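Local coordinates for Non-structural polyprotein (Sindbis virus, PDB 4GUA) that acts as the viral precursor whose nsP2 cysteine protease probably processes the replicase polyprotein, here joined to the macro and zinc-binding domains of nsP3, at residues I61-S70 with I139-R150. Sequence-based numbering, arbitrary orientation.
Sequences IKFFGMDLTS and ISAQHNLVPVNR. With SO4 (sulfate ion), chain F.
A buried loop-to-helix-end contact inside the nsP2 protease: the irregular run I139-R150, between strands 136-137 and 151-152, wraps the last turn of helix 52-64 and the loop that follows. At one end I139 lies over a face of the F63 ring, its CD1 3.7 Å from the ring centroid in a CH-pi contact; helix 34-40 also touches I139. K62, bent at chi2 (-64°) and again at chi4, curls along the carbonyls of S140, A141 and H143. Its NZ donates to N144 O at 3.0 Å, from above that carbonyl plane. N144 answers with ND2 to K62 O, a bent bond (137°), while L129 O takes the same amide nitrogen; Q128 NE2 also binds K62 O. In this papain-like (clan CA) protease domain the loop thus lies along the C-terminal end of helix 52-64 and the turn after it. G65 leaves the helix with positive phi, and its O receives V148 N at 3.1 Å, nearly straight. One residue before V148, P147 CB packs against I61 CD1, with F238 of helix 237-257 touching both residues. Beyond the glycine, D67 forms an Asx turn, OD1 accepting from T69 N. N149 closes the far end with both halves of its amide: OD1 takes D67 N (3.0 Å). Its ND2 reaches D67 OD1 at 2.9 Å from above the carboxylate. The amide and carboxylate planes stand 87° apart. T69 OG1 donates to the syn lone pair of that oxygen, whose three donors probably hold the carboxylate in its rotation. A sulfate, probably from the crystallisation liquor, accepts from N149 ND2 through O4 at 2.8 Å.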
loop_
_atom_site.group_PDB
_atom_site.type_symbol
_atom_site.label_atom_id
_atom_site.label_comp_id
_atom_site.label_asym_id
_atom_site.label_seq_id
_atom_site.Cartn_x
_atom_site.Cartn_y
_atom_site.Cartn_z
ATOM N N ILE A 61 15.510 13.589 1.194
ATOM C CA ILE A 61 14.626 14.332 0.308
ATOM C C ILE A 61 14.965 15.817 0.341
ATOM O O ILE A 61 14.979 16.484 -0.686
ATOM C CB ILE A 61 13.150 14.182 0.698
ATOM C CG1 ILE A 61 12.708 12.723 0.609
ATOM C CG2 ILE A 61 12.276 15.056 -0.204
ATOM C CD1 ILE A 61 11.268 12.508 1.040
ATOM N N LYS A 62 15.236 16.336 1.529
ATOM C CA LYS A 62 15.485 17.761 1.676
ATOM C C LYS A 62 16.766 18.229 0.990
ATOM O O LYS A 62 16.772 19.281 0.375
ATOM C CB LYS A 62 15.494 18.147 3.154
ATOM C CG LYS A 62 14.111 18.414 3.720
ATOM C CD LYS A 62 13.470 19.617 3.030
ATOM C CE LYS A 62 12.006 19.742 3.346
ATOM N NZ LYS A 62 11.245 18.781 2.514
ATOM N N PHE A 63 17.847 17.465 1.101
ATOM C CA PHE A 63 19.110 17.847 0.460
ATOM C C PHE A 63 19.200 17.489 -1.027
ATOM O O PHE A 63 19.635 18.297 -1.838
ATOM C CB PHE A 63 20.301 17.234 1.205
ATOM C CG PHE A 63 20.724 18.017 2.410
ATOM C CD1 PHE A 63 20.155 17.776 3.648
ATOM C CD2 PHE A 63 21.679 19.013 2.301
ATOM C CE1 PHE A 63 20.541 18.507 4.757
ATOM C CE2 PHE A 63 22.063 19.748 3.403
ATOM C CZ PHE A 63 21.492 19.496 4.632
ATOM N N PHE A 64 18.854 16.251 -1.358
ATOM C CA PHE A 64 19.001 15.741 -2.720
ATOM C C PHE A 64 17.712 15.664 -3.561
ATOM O O PHE A 64 17.743 15.216 -4.706
ATOM C CB PHE A 64 19.705 14.391 -2.672
ATOM C CG PHE A 64 20.919 14.392 -1.783
ATOM C CD1 PHE A 64 21.974 15.250 -2.036
ATOM C CD2 PHE A 64 20.997 13.553 -0.687
ATOM C CE1 PHE A 64 23.087 15.268 -1.223
ATOM C CE2 PHE A 64 22.112 13.567 0.127
ATOM C CZ PHE A 64 23.157 14.427 -0.145
ATOM N N GLY A 65 16.585 16.086 -2.997
ATOM C CA GLY A 65 15.317 16.035 -3.710
ATOM C C GLY A 65 14.833 14.650 -4.124
ATOM O O GLY A 65 14.029 14.523 -5.049
ATOM N N MET A 66 15.315 13.615 -3.443
ATOM C CA MET A 66 14.858 12.247 -3.678
ATOM C C MET A 66 14.827 11.471 -2.366
ATOM O O MET A 66 15.524 11.822 -1.412
ATOM C CB MET A 66 15.776 11.543 -4.662
ATOM C CG MET A 66 15.616 12.027 -6.092
ATOM S SD MET A 66 16.796 11.272 -7.221
ATOM C CE MET A 66 18.229 11.268 -6.167
ATOM N N ASP A 67 14.026 10.413 -2.306
ATOM C CA ASP A 67 13.936 9.640 -1.074
ATOM C C ASP A 67 14.949 8.487 -1.095
ATOM O O ASP A 67 15.720 8.340 -2.037
ATOM C CB ASP A 67 12.495 9.154 -0.823
ATOM C CG ASP A 67 12.105 7.969 -1.688
ATOM O OD1 ASP A 67 12.967 7.465 -2.437
ATOM O OD2 ASP A 67 10.925 7.545 -1.626
ATOM N N LEU A 68 14.956 7.688 -0.038
ATOM C CA LEU A 68 15.998 6.687 0.172
ATOM C C LEU A 68 16.007 5.559 -0.861
ATOM O O LEU A 68 16.996 4.839 -0.979
ATOM C CB LEU A 68 15.874 6.099 1.584
ATOM C CG LEU A 68 16.189 7.094 2.704
ATOM C CD1 LEU A 68 15.916 6.483 4.073
ATOM C CD2 LEU A 68 17.628 7.606 2.617
ATOM N N THR A 69 14.918 5.390 -1.600
ATOM C CA THR A 69 14.872 4.322 -2.593
ATOM C C THR A 69 15.777 4.670 -3.761
ATOM O O THR A 69 16.054 3.827 -4.607
ATOM C CB THR A 69 13.448 4.043 -3.104
ATOM O OG1 THR A 69 12.946 5.196 -3.776
ATOM C CG2 THR A 69 12.528 3.688 -1.954
ATOM N N SER A 70 16.239 5.915 -3.797
ATOM C CA SER A 70 17.216 6.340 -4.787
ATOM C C SER A 70 18.532 5.588 -4.604
ATOM O O SER A 70 19.268 5.370 -5.563
ATOM C CB SER A 70 17.481 7.833 -4.653
ATOM O OG SER A 70 18.180 8.107 -3.444
ATOM N N ILE A 139 20.421 24.639 3.479
ATOM C CA ILE A 139 19.306 23.736 3.710
ATOM C C ILE A 139 18.105 24.493 4.280
ATOM O O ILE A 139 18.236 25.302 5.200
ATOM C CB ILE A 139 19.742 22.589 4.663
ATOM C CG1 ILE A 139 18.580 21.641 4.960
ATOM C CG2 ILE A 139 20.270 23.148 5.965
ATOM C CD1 ILE A 139 18.086 20.890 3.759
ATOM N N SER A 140 16.937 24.239 3.697
ATOM C CA SER A 140 15.706 24.918 4.089
ATOM C C SER A 140 14.536 23.947 4.111
ATOM O O SER A 140 14.386 23.118 3.218
ATOM C CB SER A 140 15.381 26.050 3.122
ATOM O OG SER A 140 14.059 26.521 3.338
ATOM N N ALA A 141 13.702 24.051 5.136
ATOM C CA ALA A 141 12.550 23.171 5.254
ATOM C C ALA A 141 11.453 23.531 4.247
ATOM O O ALA A 141 10.492 22.784 4.076
ATOM C CB ALA A 141 11.998 23.231 6.672
ATOM N N GLN A 142 11.607 24.662 3.569
ATOM C CA GLN A 142 10.562 25.163 2.679
ATOM C C GLN A 142 10.752 24.768 1.221
ATOM O O GLN A 142 9.968 25.173 0.360
ATOM C CB GLN A 142 10.478 26.681 2.803
ATOM C CG GLN A 142 10.039 27.121 4.182
ATOM C CD GLN A 142 10.107 28.612 4.367
ATOM O OE1 GLN A 142 9.434 29.369 3.671
ATOM N NE2 GLN A 142 10.914 29.047 5.321
ATOM N N HIS A 143 11.777 23.962 0.954
ATOM C CA HIS A 143 12.110 23.562 -0.403
ATOM C C HIS A 143 12.301 22.057 -0.514
ATOM O O HIS A 143 12.405 21.369 0.495
ATOM C CB HIS A 143 13.371 24.293 -0.845
ATOM C CG HIS A 143 13.181 25.770 -0.976
ATOM N ND1 HIS A 143 13.099 26.406 -2.195
ATOM C CD2 HIS A 143 13.027 26.734 -0.038
ATOM C CE1 HIS A 143 12.917 27.699 -2.003
ATOM N NE2 HIS A 143 12.865 27.925 -0.702
ATOM N N ASN A 144 12.345 21.549 -1.746
ATOM C CA ASN A 144 12.351 20.109 -1.981
ATOM C C ASN A 144 11.249 19.434 -1.157
ATOM O O ASN A 144 11.499 18.469 -0.431
ATOM C CB ASN A 144 13.720 19.515 -1.663
ATOM C CG ASN A 144 14.729 19.754 -2.772
ATOM O OD1 ASN A 144 14.414 20.374 -3.785
ATOM N ND2 ASN A 144 15.956 19.266 -2.579
ATOM N N LEU A 145 10.031 19.960 -1.295
ATOM C CA LEU A 145 8.869 19.497 -0.543
ATOM C C LEU A 145 8.340 18.136 -1.013
ATOM O O LEU A 145 7.762 17.388 -0.229
ATOM C CB LEU A 145 7.757 20.558 -0.591
ATOM C CG LEU A 145 8.143 21.930 -0.007
ATOM C CD1 LEU A 145 7.045 22.946 -0.173
ATOM C CD2 LEU A 145 8.496 21.823 1.457
ATOM N N VAL A 146 8.524 17.811 -2.285
ATOM C CA VAL A 146 8.129 16.495 -2.768
ATOM C C VAL A 146 9.339 15.810 -3.387
ATOM O O VAL A 146 10.077 16.416 -4.168
ATOM C CB VAL A 146 7.013 16.597 -3.837
ATOM C CG1 VAL A 146 6.508 15.224 -4.212
ATOM C CG2 VAL A 146 5.861 17.445 -3.338
ATOM N N PRO A 147 9.540 14.529 -3.062
ATOM C CA PRO A 147 10.641 13.780 -3.672
ATOM C C PRO A 147 10.314 13.486 -5.129
ATOM O O PRO A 147 9.229 12.970 -5.396
ATOM C CB PRO A 147 10.678 12.494 -2.850
ATOM C CG PRO A 147 9.265 12.298 -2.438
ATOM C CD PRO A 147 8.698 13.674 -2.210
ATOM N N VAL A 148 11.235 13.742 -6.047
ATOM C CA VAL A 148 10.893 13.662 -7.462
ATOM C C VAL A 148 10.884 12.221 -7.969
ATOM O O VAL A 148 10.301 11.926 -9.013
ATOM C CB VAL A 148 11.854 14.510 -8.330
ATOM C CG1 VAL A 148 13.225 13.852 -8.419
ATOM C CG2 VAL A 148 11.275 14.705 -9.708
ATOM N N ASN A 149 11.504 11.322 -7.215
ATOM C CA ASN A 149 11.668 9.945 -7.666
ATOM C C ASN A 149 10.551 9.014 -7.222
ATOM O O ASN A 149 10.585 7.825 -7.531
ATOM C CB ASN A 149 12.997 9.388 -7.165
ATOM C CG ASN A 149 13.026 9.229 -5.661
ATOM O OD1 ASN A 149 12.662 10.147 -4.924
ATOM N ND2 ASN A 149 13.428 8.051 -5.195
ATOM N N ARG A 150 9.558 9.551 -6.517
ATOM C CA ARG A 150 8.517 8.725 -5.908
ATOM C C ARG A 150 7.199 8.764 -6.673
ATOM O O ARG A 150 6.707 9.832 -7.029
ATOM C CB ARG A 150 8.276 9.182 -4.462
ATOM C CG ARG A 150 7.102 8.502 -3.766
ATOM C CD ARG A 150 7.215 8.634 -2.246
ATOM N NE ARG A 150 6.050 8.099 -1.541
ATOM C CZ ARG A 150 5.861 6.810 -1.271
ATOM N NH1 ARG A 150 6.755 5.902 -1.647
ATOM N NH2 ARG A 150 4.775 6.420 -0.633
HETATM S S SO4 F . 14.109 5.722 -7.928
HETATM O O1 SO4 F . 13.554 5.591 -9.273
HETATM O O2 SO4 F . 14.870 4.521 -7.591
HETATM O O3 SO4 F . 15.001 6.884 -7.885
HETATM O O4 SO4 F . 13.015 5.881 -6.969
#